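Local coordinates for shikimate dehydrogenase (NADP(+)) (Thermus thermophilus, PDB 2D5C), which catalyses the reversible NADPH-linked reduction of 3-dehydroshikimate to shikimate, the fourth of seven steps leading to chorismate, at residues E41-R46 and L61-A66; T86-Q89 and L94-F97. All blocks are in the same frame, centred on the assembly; numbering follows the deposited sequence.

Contact 1 of 2, residues E41-R46 and L61-A66; sequences EALPGR and LPLKEA. With SKM ((3R,4S,5R)-3,4,5-trihydroxycyclohex-1-ene-1-carboxylic acid), chain E.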
loop_
_atom_site.group_PDB
_atom_site.type_symbol
_atom_site.label_atom_id
_atom_site.label_comp_id
_atom_site.label_asym_id
_atom_site.label_seq_id
_atom_site.Cartn_x
_atom_site.Cartn_y
_atom_site.Cartn_z
ATOM N N GLU A 41 -23.784 4.607 8.369
ATOM C CA GLU A 41 -24.211 3.256 8.724
ATOM C C GLU A 41 -23.780 2.224 7.681
ATOM O O GLU A 41 -23.702 1.027 7.975
ATOM C CB GLU A 41 -25.732 3.213 8.916
ATOM C CG GLU A 41 -26.196 2.466 10.183
ATOM C CD GLU A 41 -26.009 3.288 11.453
ATOM O OE1 GLU A 41 -25.398 4.381 11.377
ATOM O OE2 GLU A 41 -26.470 2.851 12.528
ATOM N N ALA A 42 -23.505 2.685 6.464
ATOM C CA ALA A 42 -23.096 1.777 5.393
ATOM C C ALA A 42 -21.576 1.588 5.319
ATOM O O ALA A 42 -21.095 0.687 4.635
ATOM C CB ALA A 42 -23.619 2.293 4.045
ATOM N N LEU A 43 -20.836 2.428 6.036
ATOM C CA LEU A 43 -19.371 2.378 6.034
ATOM C C LEU A 43 -18.735 1.009 6.292
ATOM O O LEU A 43 -17.866 0.576 5.532
ATOM C CB LEU A 43 -18.809 3.400 7.032
ATOM C CG LEU A 43 -17.281 3.604 7.038
ATOM C CD1 LEU A 43 -16.784 3.998 5.644
ATOM C CD2 LEU A 43 -16.916 4.693 8.042
ATOM N N PRO A 44 -19.139 0.316 7.371
ATOM C CA PRO A 44 -18.558 -1.000 7.662
ATOM C C PRO A 44 -18.668 -1.986 6.505
ATOM O O PRO A 44 -17.681 -2.609 6.114
ATOM C CB PRO A 44 -19.339 -1.450 8.894
ATOM C CG PRO A 44 -19.576 -0.150 9.609
ATOM C CD PRO A 44 -20.014 0.754 8.474
ATOM N N GLY A 45 -19.873 -2.129 5.962
ATOM C CA GLY A 45 -20.066 -3.039 4.851
ATOM C C GLY A 45 -19.355 -2.551 3.604
ATOM O O GLY A 45 -18.901 -3.352 2.785
ATOM N N ARG A 46 -19.251 -1.232 3.475
ATOM C CA ARG A 46 -18.609 -0.602 2.327
ATOM C C ARG A 46 -17.106 -0.886 2.305
ATOM O O ARG A 46 -16.533 -1.134 1.246
ATOM C CB ARG A 46 -18.845 0.912 2.363
ATOM C CG ARG A 46 -18.357 1.658 1.121
ATOM C CD ARG A 46 -19.238 1.392 -0.099
ATOM N NE ARG A 46 -20.519 2.092 -0.007
ATOM C CZ ARG A 46 -21.699 1.495 0.111
ATOM N NH1 ARG A 46 -21.780 0.173 0.150
ATOM N NH2 ARG A 46 -22.800 2.222 0.194
ATOM N N LEU A 61 -16.928 13.321 4.011
ATOM C CA LEU A 61 -17.989 13.308 5.022
ATOM C C LEU A 61 -19.035 12.237 4.752
ATOM O O LEU A 61 -19.387 11.974 3.599
ATOM C CB LEU A 61 -18.725 14.643 5.079
ATOM C CG LEU A 61 -18.040 15.898 5.603
ATOM C CD1 LEU A 61 -16.981 16.370 4.623
ATOM C CD2 LEU A 61 -19.103 16.969 5.797
ATOM N N PRO A 62 -19.540 11.597 5.816
ATOM C CA PRO A 62 -19.171 11.828 7.218
ATOM C C PRO A 62 -18.442 10.568 7.685
ATOM O O PRO A 62 -18.731 10.026 8.752
ATOM C CB PRO A 62 -20.526 11.963 7.886
ATOM C CG PRO A 62 -21.280 10.842 7.216
ATOM C CD PRO A 62 -20.851 10.925 5.741
ATOM N N LEU A 63 -17.487 10.118 6.878
ATOM C CA LEU A 63 -16.774 8.879 7.158
ATOM C C LEU A 63 -15.319 8.946 7.615
ATOM O O LEU A 63 -14.782 7.935 8.056
ATOM C CB LEU A 63 -16.835 7.992 5.911
ATOM C CG LEU A 63 -18.200 7.865 5.224
ATOM C CD1 LEU A 63 -18.024 7.182 3.876
ATOM C CD2 LEU A 63 -19.160 7.087 6.110
ATOM N N LYS A 64 -14.691 10.115 7.532
ATOM C CA LYS A 64 -13.276 10.236 7.874
ATOM C C LYS A 64 -12.818 9.841 9.271
ATOM O O LYS A 64 -11.708 9.326 9.430
ATOM C CB LYS A 64 -12.777 11.648 7.571
ATOM C CG LYS A 64 -12.733 11.995 6.086
ATOM C CD LYS A 64 -12.024 13.323 5.890
ATOM C CE LYS A 64 -11.919 13.706 4.430
ATOM N NZ LYS A 64 -11.354 15.068 4.309
ATOM N N GLU A 65 -13.644 10.076 10.284
ATOM C CA GLU A 65 -13.249 9.721 11.640
ATOM C C GLU A 65 -13.660 8.303 11.993
ATOM O O GLU A 65 -12.902 7.564 12.619
ATOM C CB GLU A 65 -13.866 10.693 12.649
ATOM C CG GLU A 65 -13.514 12.158 12.415
ATOM C CD GLU A 65 -14.079 12.707 11.111
ATOM O OE1 GLU A 65 -15.256 12.426 10.793
ATOM O OE2 GLU A 65 -13.342 13.432 10.407
ATOM N N ALA A 66 -14.864 7.924 11.592
ATOM C CA ALA A 66 -15.367 6.595 11.891
ATOM C C ALA A 66 -14.567 5.494 11.207
ATOM O O ALA A 66 -14.552 4.356 11.671
ATOM C CB ALA A 66 -16.828 6.498 11.487
HETATM O O12 SKM E . -9.972 14.631 1.454
HETATM C C8 SKM E . -10.726 14.850 0.252
HETATM C C6 SKM E . -11.243 13.489 -0.290
HETATM O O7 SKM E . -10.128 12.639 -0.551
HETATM C C5 SKM E . -12.059 13.677 -1.594
HETATM C C4 SKM E . -12.945 14.924 -1.574
HETATM C C1 SKM E . -13.935 15.085 -2.671
HETATM O O2 SKM E . -14.026 14.143 -3.630
HETATM O O3 SKM E . -14.669 16.062 -2.713
HETATM C C10 SKM E . -12.875 15.866 -0.629
HETATM C C9 SKM E . -11.918 15.811 0.543
HETATM O O11 SKM E . -12.636 15.345 1.697
#
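Leu43, near the beginning of helix 43-53, and Leu63, in the loop that follows strand 56-59, bring the two backbones to their nearest approach, 7.1 Å between the CA atoms. On the helix side Arg46 N is hydrogen-bonded to Ala42 O, while the loop carries a cis peptide bond before Pro62 and takes up helical backbone angles from Lys64 to Ala66. Both segments belong to the shikimate-binding domain, and no hydrogen bond joins them, so side-chain packing makes the contact. The two leucines point at each other and slide past in opposite directions. CG of Leu43 stands anti to its own N (chi1 -173°), which brings CD2 against both Leu63 CD2 and Ala66 CB and leaves CD1 beside Leu63 CD1 at 3.8 Å. Leu63 CD2 in turn slips along the Leu43 side chain, as near to CB as to CD2, 3.8 Å each. Branched, apolar leucine suits both buried places, whereas the small methyl of Ala66 allows Leu43 CD2 to approach its CB to 3.9 Å. Replacing Leu43 with alanine would probably open a gap against Leu63 and Ala66 and leave the loop less firmly seated on the helix. That loop carries Lys64, the proton acceptor, whose CB points away from the helix. Its extended chain carries the amine to shikimate and to a salt bridge with Asp100. There Lys64 NZ grips two neighbouring hydroxyl oxygens of the ligand, O11 at 2.9 Å and O12 at 3.2 Å.

Contact 2 of 2, residues T86-Q89 and L94-F97; sequences TVLQ and LFGF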
loop_
_atom_site.group_PDB
_atom_site.type_symbol
_atom_site.label_atom_id
_atom_site.label_comp_id
_atom_site.label_asym_id
_atom_site.label_seq_id
_atom_site.Cartn_x
_atom_site.Cartn_y
_atom_site.Cartn_z
ATOM N N THR A 86 -7.590 8.916 2.809
ATOM C CA THR A 86 -7.091 8.022 1.771
ATOM C C THR A 86 -6.847 6.621 2.320
ATOM O O THR A 86 -6.156 6.451 3.329
ATOM C CB THR A 86 -5.772 8.556 1.178
ATOM O OG1 THR A 86 -5.991 9.866 0.637
ATOM C CG2 THR A 86 -5.268 7.631 0.061
ATOM N N VAL A 87 -7.432 5.626 1.656
ATOM C CA VAL A 87 -7.272 4.237 2.054
ATOM C C VAL A 87 -6.661 3.434 0.910
ATOM O O VAL A 87 -7.087 3.562 -0.237
ATOM C CB VAL A 87 -8.637 3.605 2.440
ATOM C CG1 VAL A 87 -8.440 2.138 2.826
ATOM C CG2 VAL A 87 -9.268 4.394 3.587
ATOM N N LEU A 88 -5.646 2.630 1.233
ATOM C CA LEU A 88 -4.967 1.757 0.264
ATOM C C LEU A 88 -5.342 0.318 0.589
ATOM O O LEU A 88 -5.315 -0.071 1.755
ATOM C CB LEU A 88 -3.445 1.904 0.382
ATOM C CG LEU A 88 -2.582 0.836 -0.296
ATOM C CD1 LEU A 88 -2.801 0.882 -1.795
ATOM C CD2 LEU A 88 -1.097 1.069 0.039
ATOM N N GLN A 89 -5.698 -0.466 -0.431
ATOM C CA GLN A 89 -6.042 -1.871 -0.225
ATOM C C GLN A 89 -4.954 -2.770 -0.808
ATOM O O GLN A 89 -4.646 -2.696 -2.006
ATOM C CB GLN A 89 -7.406 -2.195 -0.883
ATOM C CG GLN A 89 -7.851 -3.674 -0.778
ATOM C CD GLN A 89 -7.239 -4.571 -1.853
ATOM O OE1 GLN A 89 -6.525 -5.529 -1.551
ATOM N NE2 GLN A 89 -7.515 -4.258 -3.112
ATOM N N LEU A 94 -6.589 -3.017 4.738
ATOM C CA LEU A 94 -6.802 -1.599 4.480
ATOM C C LEU A 94 -5.854 -0.758 5.325
ATOM O O LEU A 94 -5.778 -0.938 6.542
ATOM C CB LEU A 94 -8.253 -1.212 4.802
ATOM C CG LEU A 94 -9.400 -1.934 4.080
ATOM C CD1 LEU A 94 -10.726 -1.313 4.531
ATOM C CD2 LEU A 94 -9.248 -1.816 2.552
ATOM N N PHE A 95 -5.127 0.143 4.665
ATOM C CA PHE A 95 -4.171 1.049 5.318
ATOM C C PHE A 95 -4.699 2.485 5.181
ATOM O O PHE A 95 -5.048 2.910 4.084
ATOM C CB PHE A 95 -2.805 0.961 4.628
ATOM C CG PHE A 95 -2.122 -0.377 4.777
ATOM C CD1 PHE A 95 -1.069 -0.723 3.937
ATOM C CD2 PHE A 95 -2.504 -1.273 5.770
ATOM C CE1 PHE A 95 -0.405 -1.951 4.083
ATOM C CE2 PHE A 95 -1.846 -2.500 5.921
ATOM C CZ PHE A 95 -0.804 -2.835 5.081
ATOM N N GLY A 96 -4.747 3.231 6.285
ATOM C CA GLY A 96 -5.252 4.592 6.226
ATOM C C GLY A 96 -4.216 5.698 6.299
ATOM O O GLY A 96 -3.293 5.660 7.106
ATOM N N PHE A 97 -4.381 6.715 5.461
ATOM C CA PHE A 97 -3.451 7.836 5.435
ATOM C C PHE A 97 -4.230 9.129 5.359
ATOM O O PHE A 97 -5.441 9.128 5.156
ATOM C CB PHE A 97 -2.549 7.785 4.200
ATOM C CG PHE A 97 -1.795 6.506 4.043
ATOM C CD1 PHE A 97 -2.395 5.391 3.470
ATOM C CD2 PHE A 97 -0.468 6.418 4.456
ATOM C CE1 PHE A 97 -1.678 4.195 3.306
ATOM C CE2 PHE A 97 0.249 5.240 4.300
ATOM C CZ PHE A 97 -0.360 4.126 3.720
#
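Four backbone hydrogen bonds join Thr86-Gln89 to Leu94-Phe97. Leu88 and Phe95 exchange an even pair, each N to the other's O at 2.9 Å. Thr86 and Phe97 form a less regular pair: Phe97 N reaches Thr86 O at 2.8 Å, while Thr86 N meets Phe97 O at 3.2 Å from above the carbonyl plane. Between these pairs, Val87 faces Gly96 without hydrogen bonds, and Val87 CA sends a C-H toward Phe95 O. On the face of Val87 and Gln89, Leu94 lies obliquely across both, its CB 3.9 Å from Val87 CG1 and its CD2 beside Gln89 CB; the leucine also packs on helix 43-53. The amide of Gln89 is held at both ends, NE2 by Phe54 O and OE1 by Gly92 N. The other face carries Thr86, Leu88 and the two phenylalanines. CG of Phe97 lies beside its own N (chi1 -55°), placing CE1 4.1 Å from Leu88 CB and the ring edge toward Thr86 O. Large and apolar, Leu88, Phe95 and Phe97 suit a face met by the second subunit, where Phe95 stacks on Phe95 of that subunit. The arrangement is a two-stranded antiparallel beta hairpin within the mixed sheet of the shikimate-binding domain.

How the contacts relate
From the N terminus, the chain passes strands 2-8 and 31-37 and enters helix 43-53; contact 1 closes the loop from the start of that helix, through strand 56-59, to the segment bearing Lys64, 15 residues apart at the nearer ends. After strand 73-74 and helix 76-81 the chain forms strand 86-90 and turns straight back as strand 93-97, where contact 2 closes a much shorter loop, 5 residues apart. The two follow in series, neither nesting nor crossing. The centres of contact 1 and contact 2 are about 13 Å apart, without touching. Strand 56-59, inside the loop of contact 1, pairs antiparallel with strand 86-90 of contact 2, tying both to the mixed sheet of the substrate-binding domain.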